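Local atomic coordinates of NUDIX hydrolase (Alicyclobacillus acidocaldarius subsp. acidocaldarius, PDB entry 3QSJ), a protein that probably hydrolyses phosphorus-containing acid anhydrides, as Nudix enzymes generally do, and holds a calcium ion in this crystal. Residues Leu27-Ala32 / Ala172-Ala177; Glu55-Ala60 / Asp72-Val77; Arg137-Phe142 / Ser218-Gly223. All coordinates share one frame; numbering follows the deposited sequence. Where two conformers were deposited one is given.

Overall arrangement
From the N terminus, strand 7-18 is followed by strand 24-31, whose partner 172-177 comes some 140 residues later, where contact 1 closes the loop. Nested inside it, contact 2 closes a short loop between helices 51-58 and 72-87. Contact 3 opens afterwards, on strand 137-143, and closes only at the C-terminal tail, so it crosses contact 1 along the chain and follows contact 2 in series. Contacts 1 and 3 reach the same mixed sheet on opposite sides of the chain's centre, their centres about 24 Å apart. Contacts 2 and 3 touch through a salt bridge between Asp72 and Arg138, linking the start of helix 72-87 to strand 137-143.

Contact 1: residues Leu27-Ala32 / Ala172-Ala177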
loop_
_atom_site.group_PDB
_atom_site.type_symbol
_atom_site.label_atom_id
_atom_site.label_comp_id
_atom_site.label_asym_id
_atom_site.label_seq_id
_atom_site.Cartn_x
_atom_site.Cartn_y
_atom_site.Cartn_z
ATOM N N LEU A 27 -3.650 -8.004 -1.255
ATOM C CA LEU A 27 -3.120 -7.728 -2.569
ATOM C C LEU A 27 -1.601 -7.707 -2.462
ATOM O O LEU A 27 -1.003 -6.938 -1.667
ATOM C CB LEU A 27 -3.602 -6.358 -3.082
ATOM C CG LEU A 27 -4.996 -6.307 -3.671
ATOM C CD1 LEU A 27 -5.343 -4.870 -4.024
ATOM C CD2 LEU A 27 -5.068 -7.170 -4.972
ATOM N N VAL A 28 -0.976 -8.517 -3.264
ATOM C CA VAL A 28 0.480 -8.494 -3.282
ATOM C C VAL A 28 0.902 -8.296 -4.699
ATOM O O VAL A 28 0.125 -8.560 -5.632
ATOM C CB VAL A 28 1.131 -9.758 -2.656
ATOM C CG1 VAL A 28 0.906 -9.808 -1.142
ATOM C CG2 VAL A 28 0.641 -11.042 -3.333
ATOM N N VAL A 29 2.147 -7.863 -4.871
ATOM C CA VAL A 29 2.742 -7.693 -6.205
ATOM C C VAL A 29 4.123 -8.346 -6.235
ATOM O O VAL A 29 4.730 -8.545 -5.181
ATOM C CB VAL A 29 2.830 -6.208 -6.594
ATOM C CG1 VAL A 29 1.406 -5.574 -6.612
ATOM C CG2 VAL A 29 3.774 -5.436 -5.655
ATOM N N ARG A 30 4.634 -8.682 -7.433
ATOM C CA ARG A 30 6.005 -9.189 -7.494
ATOM C C ARG A 30 6.814 -8.328 -8.450
ATOM O O ARG A 30 6.380 -8.088 -9.566
ATOM C CB ARG A 30 6.034 -10.661 -7.951
ATOM C CG ARG A 30 7.502 -11.143 -8.074
ATOM C CD ARG A 30 7.597 -12.619 -8.376
ATOM N NE ARG A 30 6.969 -12.970 -9.649
ATOM C CZ ARG A 30 6.862 -14.224 -10.058
ATOM N NH1 ARG A 30 7.391 -15.206 -9.342
ATOM N NH2 ARG A 30 6.234 -14.508 -11.188
ATOM N N ARG A 31 7.971 -7.859 -8.003
ATOM C CA ARG A 31 8.930 -7.096 -8.844
ATOM C C ARG A 31 9.464 -7.963 -9.962
ATOM O O ARG A 31 9.857 -9.108 -9.735
ATOM C CB ARG A 31 10.095 -6.571 -7.994
ATOM C CG ARG A 31 9.605 -5.613 -6.940
ATOM C CD ARG A 31 10.688 -5.296 -5.938
ATOM N NE ARG A 31 11.671 -4.409 -6.535
ATOM C CZ ARG A 31 11.545 -3.088 -6.595
ATOM N NH1 ARG A 31 10.454 -2.496 -6.126
ATOM N NH2 ARG A 31 12.492 -2.353 -7.152
ATOM N N ALA A 32 9.451 -7.442 -11.190
ATOM C CA ALA A 32 9.954 -8.182 -12.356
ATOM C C ALA A 32 11.462 -8.548 -12.187
ATOM O O ALA A 32 12.215 -7.818 -11.538
ATOM C CB ALA A 32 9.783 -7.336 -13.611
ATOM N N ALA A 172 6.222 -2.406 -16.962
ATOM C CA ALA A 172 7.045 -3.607 -16.756
ATOM C C ALA A 172 7.676 -3.797 -15.378
ATOM O O ALA A 172 8.272 -4.847 -15.151
ATOM C CB ALA A 172 8.126 -3.668 -17.842
ATOM N N GLU A 173 7.511 -2.838 -14.446
ATOM C CA GLU A 173 8.131 -2.945 -13.128
ATOM C C GLU A 173 7.707 -4.136 -12.306
ATOM O O GLU A 173 8.559 -4.752 -11.653
ATOM C CB GLU A 173 7.963 -1.645 -12.357
ATOM C CG GLU A 173 9.116 -0.730 -12.759
ATOM C CD GLU A 173 8.900 0.765 -12.767
ATOM O OE1 GLU A 173 9.299 1.403 -13.767
ATOM O OE2 GLU A 173 8.406 1.306 -11.752
ATOM N N LEU A 174 6.396 -4.491 -12.386
ATOM C CA LEU A 174 5.860 -5.644 -11.643
ATOM C C LEU A 174 5.499 -6.717 -12.657
ATOM O O LEU A 174 5.014 -6.373 -13.718
ATOM C CB LEU A 174 4.581 -5.210 -10.852
ATOM C CG LEU A 174 4.805 -4.096 -9.848
ATOM C CD1 LEU A 174 3.512 -3.653 -9.204
ATOM C CD2 LEU A 174 5.876 -4.512 -8.809
ATOM N N ASP A 175 5.735 -7.978 -12.368
ATOM C CA ASP A 175 5.307 -8.967 -13.351
ATOM C C ASP A 175 4.055 -9.710 -12.918
ATOM O O ASP A 175 3.604 -10.614 -13.621
ATOM C CB ASP A 175 6.438 -9.891 -13.741
ATOM C CG ASP A 175 6.983 -10.750 -12.609
ATOM O OD1 ASP A 175 6.367 -10.753 -11.503
ATOM O OD2 ASP A 175 7.975 -11.476 -12.847
ATOM N N ALA A 176 3.585 -9.427 -11.703
ATOM C CA ALA A 176 2.383 -10.106 -11.214
ATOM C C ALA A 176 1.745 -9.291 -10.116
ATOM O O ALA A 176 2.409 -8.475 -9.482
ATOM C CB ALA A 176 2.755 -11.477 -10.681
ATOM N N ALA A 177 0.437 -9.475 -9.952
ATOM C CA ALA A 177 -0.330 -8.805 -8.899
ATOM C C ALA A 177 -1.571 -9.615 -8.726
ATOM O O ALA A 177 -2.212 -9.985 -9.723
ATOM C CB ALA A 177 -0.690 -7.399 -9.312
HETATM O O HOH W 1 4.738 -13.431 -12.859
HETATM O O HOH W 2 9.648 -11.746 -10.851
#
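Val29 and Leu174 form the tight side of this antiparallel pairing. Leu174 CD1 lies 3.7 Å from Val29 CB, while its other methyl, CD2, meets Val29 CG2, the two side chains crossing at a slant. Val29 CG1, anti to the carbonyl carbon (chi1 -60°), reaches Ala177 CB at 3.9 Å. Helix 72-87 covers this side: Glu86 and Ile87 touch Val29, and Glu86 also touches Leu174. Between the faces, the backbones are joined by Arg30 N to Ala176 O (3.0 Å), Asp175 N to Arg30 O (2.9 Å) and a nearly straight bond from Ala32 N to Glu173 O (2.9 Å). The chain turns a corner at Asp175, whose side chain goes to the looser, wetter side. There Arg30, bent at chi3 (62°) where NE is placed, makes a salt bridge from NE to Asp175 OD1, 3.0 Å long and close to straight. The oxygen uses its syn lone pair and sits at the edge of the guanidinium, near its plane, although the two flat groups are turned 65° apart. A water donates to Asp175 OD2 and to Arg31 O, bridging the two segments on this side. The pairing extends the mixed sheet of the Nudix fold beside the Nudix helix, residues 72-87, whose Glu82 and Glu86 bind calcium with Gly46.

Contact 2: residues Glu55-Ala60 / Asp72-Val77; sequences EMAKRA and DPALAV
The first turns of the Nudix helix, residues 72-87, which farther along carries the calcium ligands Glu82 and Glu86, pack here against the end of helix 51-58. Ala57 is the small residue that lets the backbones close in, its CA 5.1 Å from that of Ala74. Its methyl is set against the main chain of the other helix: Ala57 CB lies 3.6 Å from Ala74 N and 3.7 Å from Pro73 C, with Pro73 CB alongside at 3.9 Å. One turn on, Val77 divides its two methyls between neighbouring residues. CG1, anti to the backbone N (chi1 171°), meets selenomethionine 56 at both ends of the side chain, 3.9 Å from Met56 CB and 3.8 Å from Met56 CE. CG2 comes instead to Ala57 CA at 3.9 Å. The bend of Met56 at chi3 (-86°) places CE beside Val77, and the two side chains cross obliquely. No hydrogen bond links the segments, so the contact consists of apolar groups fitted against each other and against the helix backbone. Around it, Met56 also touches Leu120 and Leu124 of helix 119-125, while Leu133 from a loop packs on Ala60, Pro73 and Ala76. Leu75 and Ala76 rest on Phe157, placing the Nudix helix between helix 51-58 and strand 151-160.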
loop_
_atom_site.group_PDB
_atom_site.type_symbol
_atom_site.label_atom_id
_atom_site.label_comp_id
_atom_site.label_asym_id
_atom_site.label_seq_id
_atom_site.Cartn_x
_atom_site.Cartn_y
_atom_site.Cartn_z
ATOM N N GLU A 55 0.856 17.627 0.282
ATOM C CA GLU A 55 -0.098 18.653 -0.228
ATOM C C GLU A 55 -1.525 18.053 -0.282
ATOM O O GLU A 55 -2.497 18.653 0.210
ATOM C CB GLU A 55 0.310 19.119 -1.624
ATOM C CG GLU A 55 1.642 19.860 -1.672
ATOM C CD GLU A 55 1.946 20.463 -3.027
ATOM O OE1 GLU A 55 2.177 19.693 -3.988
ATOM O OE2 GLU A 55 1.962 21.710 -3.126
HETATM N N MSE A 56 -1.634 16.811 -0.821
HETATM C CA MSE A 56 -2.908 16.109 -0.865
HETATM C C MSE A 56 -3.397 15.762 0.546
HETATM O O MSE A 56 -4.607 15.815 0.790
HETATM C CB MSE A 56 -2.780 14.805 -1.676
HETATM C CG MSE A 56 -2.671 15.095 -3.188
HETATM SE SE MSE A 56 -2.697 13.416 -4.189
HETATM C CE MSE A 56 -0.697 13.034 -4.044
ATOM N N ALA A 57 -2.472 15.499 1.477
ATOM C CA ALA A 57 -2.912 15.171 2.829
ATOM C C ALA A 57 -3.640 16.362 3.491
ATOM O O ALA A 57 -4.530 16.145 4.320
ATOM C CB ALA A 57 -1.759 14.689 3.674
ATOM N N LYS A 58 -3.219 17.617 3.172
ATOM C CA LYS A 58 -3.822 18.828 3.753
ATOM C C LYS A 58 -5.269 19.058 3.179
ATOM O O LYS A 58 -6.063 19.750 3.821
ATOM C CB LYS A 58 -2.891 20.023 3.537
ATOM C CG LYS A 58 -1.609 19.903 4.372
ATOM C CD LYS A 58 -0.670 21.068 4.102
ATOM C CE LYS A 58 0.532 21.104 5.025
ATOM N NZ LYS A 58 1.504 20.021 4.726
ATOM N N ARG A 59 -5.630 18.386 2.065
ATOM C CA ARG A 59 -6.992 18.460 1.491
ATOM C C ARG A 59 -7.820 17.227 1.867
ATOM O O ARG A 59 -9.009 17.143 1.489
ATOM C CB ARG A 59 -6.949 18.463 -0.063
ATOM C CG ARG A 59 -5.890 19.343 -0.641
ATOM C CD ARG A 59 -5.916 19.380 -2.144
ATOM N NE ARG A 59 -5.022 20.478 -2.486
ATOM C CZ ARG A 59 -3.884 20.369 -3.134
ATOM N NH1 ARG A 59 -3.549 19.222 -3.713
ATOM N NH2 ARG A 59 -3.130 21.442 -3.335
ATOM N N ALA A 60 -7.211 16.270 2.596
ATOM C CA ALA A 60 -7.857 14.989 2.899
ATOM C C ALA A 60 -8.971 15.130 3.947
ATOM O O ALA A 60 -8.995 16.117 4.690
ATOM C CB ALA A 60 -6.819 13.978 3.403
ATOM N N ASP A 72 2.061 11.059 9.464
ATOM C CA ASP A 72 1.196 9.909 9.132
ATOM C C ASP A 72 0.192 10.232 8.033
ATOM O O ASP A 72 0.051 9.433 7.109
ATOM C CB ASP A 72 0.516 9.329 10.389
ATOM C CG ASP A 72 1.432 8.359 11.103
ATOM O OD1 ASP A 72 2.218 7.623 10.396
ATOM O OD2 ASP A 72 1.383 8.311 12.363
ATOM N N PRO A 73 -0.470 11.418 8.028
ATOM C CA PRO A 73 -1.427 11.701 6.921
ATOM C C PRO A 73 -0.703 11.746 5.591
ATOM O O PRO A 73 -1.195 11.143 4.654
ATOM C CB PRO A 73 -1.999 13.090 7.274
ATOM C CG PRO A 73 -1.971 13.085 8.834
ATOM C CD PRO A 73 -0.587 12.431 9.116
ATOM N N ALA A 74 0.442 12.434 5.494
ATOM C CA ALA A 74 1.165 12.475 4.203
ATOM C C ALA A 74 1.589 11.077 3.783
ATOM O O ALA A 74 1.467 10.746 2.612
ATOM C CB ALA A 74 2.408 13.363 4.288
ATOM N N LEU A 75 2.128 10.266 4.708
ATOM C CA LEU A 75 2.582 8.898 4.339
ATOM C C LEU A 75 1.406 7.976 3.949
ATOM O O LEU A 75 1.568 7.120 3.072
ATOM C CB LEU A 75 3.483 8.318 5.474
ATOM C CG LEU A 75 4.850 9.033 5.428
ATOM C CD1 LEU A 75 5.665 8.750 6.643
ATOM C CD2 LEU A 75 5.658 8.580 4.198
ATOM N N ALA A 76 0.210 8.204 4.532
ATOM C CA ALA A 76 -1.013 7.456 4.148
ATOM C C ALA A 76 -1.300 7.757 2.690
ATOM O O ALA A 76 -1.555 6.841 1.905
ATOM C CB ALA A 76 -2.221 7.855 4.999
ATOM N N VAL A 77 -1.166 9.015 2.319
ATOM C CA VAL A 77 -1.311 9.442 0.930
ATOM C C VAL A 77 -0.264 8.782 0.033
ATOM O O VAL A 77 -0.616 8.268 -1.046
ATOM C CB VAL A 77 -1.340 10.994 0.808
ATOM C CG1 VAL A 77 -1.264 11.398 -0.665
ATOM C CG2 VAL A 77 -2.659 11.537 1.418
#

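Contact 3: residues Arg137-Phe142 / Ser218-Gly223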
loop_
_atom_site.group_PDB
_atom_site.type_symbol
_atom_site.label_atom_id
_atom_site.label_comp_id
_atom_site.label_asym_id
_atom_site.label_seq_id
_atom_site.Cartn_x
_atom_site.Cartn_y
_atom_site.Cartn_z
ATOM N N ARG A 137 -5.534 2.336 8.613
ATOM C CA ARG A 137 -5.020 2.146 9.935
ATOM C C ARG A 137 -3.490 2.088 9.852
ATOM O O ARG A 137 -2.939 1.280 9.096
ATOM C CB ARG A 137 -5.588 0.844 10.539
ATOM C CG ARG A 137 -5.047 0.506 11.907
ATOM C CD ARG A 137 -5.399 -0.939 12.336
ATOM N NE ARG A 137 -4.917 -1.191 13.698
ATOM C CZ ARG A 137 -5.595 -0.898 14.804
ATOM N NH1 ARG A 137 -6.808 -0.352 14.726
ATOM N NH2 ARG A 137 -5.039 -1.097 16.016
ATOM N N ARG A 138 -2.789 2.897 10.650
ATOM C CA ARG A 138 -1.336 2.752 10.753
ATOM C C ARG A 138 -1.085 1.442 11.486
ATOM O O ARG A 138 -1.588 1.255 12.608
ATOM C CB ARG A 138 -0.726 3.948 11.517
ATOM C CG ARG A 138 0.710 3.695 11.803
ATOM C CD ARG A 138 1.463 4.877 12.404
ATOM N NE ARG A 138 2.722 4.423 12.995
ATOM C CZ ARG A 138 3.697 5.258 13.372
ATOM N NH1 ARG A 138 3.577 6.578 13.166
ATOM N NH2 ARG A 138 4.802 4.787 13.936
ATOM N N ILE A 139 -0.285 0.521 10.853
ATOM C CA ILE A 139 0.016 -0.749 11.514
ATOM C C ILE A 139 1.493 -0.962 11.813
ATOM O O ILE A 139 1.856 -1.932 12.471
ATOM C CB ILE A 139 -0.577 -1.932 10.741
ATOM C CG1 ILE A 139 0.016 -1.962 9.291
ATOM C CG2 ILE A 139 -2.106 -1.801 10.734
ATOM C CD1 ILE A 139 -0.408 -3.252 8.494
ATOM N N GLY A 140 2.353 -0.096 11.299
ATOM C CA GLY A 140 3.747 -0.271 11.654
ATOM C C GLY A 140 4.671 0.751 11.064
ATOM O O GLY A 140 4.280 1.514 10.174
ATOM N N ARG A 141 5.929 0.720 11.524
ATOM C CA ARG A 141 6.952 1.576 10.928
ATOM C C ARG A 141 8.244 0.794 11.024
ATOM O O ARG A 141 8.549 0.236 12.093
ATOM C CB ARG A 141 7.063 2.896 11.681
ATOM C CG ARG A 141 8.089 3.855 11.095
ATOM C CD ARG A 141 8.200 5.096 11.994
ATOM N NE ARG A 141 9.227 6.003 11.458
ATOM C CZ ARG A 141 9.459 7.239 11.885
ATOM N NH1 ARG A 141 8.801 7.724 12.944
ATOM N NH2 ARG A 141 10.367 8.005 11.265
ATOM N N PHE A 142 8.934 0.667 9.889
ATOM C CA PHE A 142 10.158 -0.147 9.866
ATOM C C PHE A 142 11.261 0.574 9.159
ATOM O O PHE A 142 11.109 1.012 8.011
ATOM C CB PHE A 142 9.881 -1.504 9.195
ATOM C CG PHE A 142 8.943 -2.333 10.022
ATOM C CD1 PHE A 142 9.340 -2.831 11.261
ATOM C CD2 PHE A 142 7.629 -2.528 9.623
ATOM C CE1 PHE A 142 8.441 -3.503 12.082
ATOM C CE2 PHE A 142 6.745 -3.254 10.428
ATOM C CZ PHE A 142 7.168 -3.733 11.648
ATOM N N SER A 218 -9.357 -3.173 13.655
ATOM C CA SER A 218 -9.426 -2.749 15.027
ATOM C C SER A 218 -8.175 -3.024 15.861
ATOM O O SER A 218 -8.080 -2.489 16.951
ATOM C CB SER A 218 -10.577 -3.501 15.735
ATOM O OG SER A 218 -11.787 -2.824 15.535
ATOM N N THR A 219 -7.269 -3.939 15.430
ATOM C CA THR A 219 -6.233 -4.424 16.326
ATOM C C THR A 219 -4.888 -4.598 15.669
ATOM O O THR A 219 -3.895 -4.744 16.406
ATOM C CB THR A 219 -6.593 -5.864 16.835
ATOM O OG1 THR A 219 -6.609 -6.782 15.717
ATOM C CG2 THR A 219 -7.875 -5.958 17.599
ATOM N N LEU A 220 -4.838 -4.703 14.332
ATOM C CA LEU A 220 -3.541 -5.024 13.739
ATOM C C LEU A 220 -2.431 -4.080 14.093
ATOM O O LEU A 220 -2.560 -2.855 13.993
ATOM C CB LEU A 220 -3.601 -5.240 12.218
ATOM C CG LEU A 220 -2.730 -6.399 11.718
ATOM C CD1 LEU A 220 -3.408 -7.737 12.023
ATOM C CD2 LEU A 220 -2.517 -6.250 10.203
ATOM N N SER A 221 -1.299 -4.681 14.430
ATOM C CA SER A 221 -0.111 -3.901 14.739
ATOM C C SER A 221 1.092 -4.789 14.605
ATOM O O SER A 221 1.142 -5.883 15.210
ATOM C CB SER A 221 -0.174 -3.366 16.165
ATOM O OG SER A 221 1.116 -2.954 16.584
ATOM N N ILE A 222 2.088 -4.313 13.861
ATOM C CA ILE A 222 3.337 -5.044 13.703
ATOM C C ILE A 222 4.379 -4.394 14.642
ATOM O O ILE A 222 4.717 -3.213 14.470
ATOM C CB ILE A 222 3.821 -5.076 12.221
ATOM C CG1 ILE A 222 2.691 -4.984 11.152
ATOM C CG2 ILE A 222 4.763 -6.246 11.984
ATOM C CD1 ILE A 222 1.591 -6.111 11.115
ATOM N N GLY A 223 4.825 -5.143 15.648
ATOM C CA GLY A 223 5.833 -4.688 16.600
ATOM C C GLY A 223 7.155 -5.225 16.090
ATOM O O GLY A 223 7.152 -6.325 15.522
HETATM O O HOH W 3 6.311 -1.125 13.840
#
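Arg137 and Ile139 supply the hydrogen bonds to the C-terminal tail. Arg137, its CG anti to the backbone N (chi1 177°) and its chain extended from CG to NE, gives NE to Leu220 O at 2.9 Å; the bond runs in the carbonyl plane, on a lone pair, and near the guanidinium plane. Ile139 O accepts from Ile222 N at 2.8 Å, almost straight at 175°, and a water joins Arg141 N to Ile222 O. Over one face of the guanidinium lies the tail backbone, with Thr219 N 3.5 Å above the centre of the Arg137 group; NH1 also bonds Met217 O. An alanine here would probably leave Leu220 O and Met217 O without these donors and uncover the peptides around Thr219. Apolar contacts complete the seam: Ile139 CG2 meets Leu220 CB at 4.0 Å, and Ile139 CD1 meets Leu220 CD2. In the conformer given for Ile222, which was modelled in two, its CG2 lies 3.5 Å from Phe142 CZ, at the ring edge. Residues 218-222 run in nearly the same direction as 137-142, 6° apart, and the strand carries a classic beta bulge, with Ile139 and Gly140 both facing Phe156 of strand 151-160.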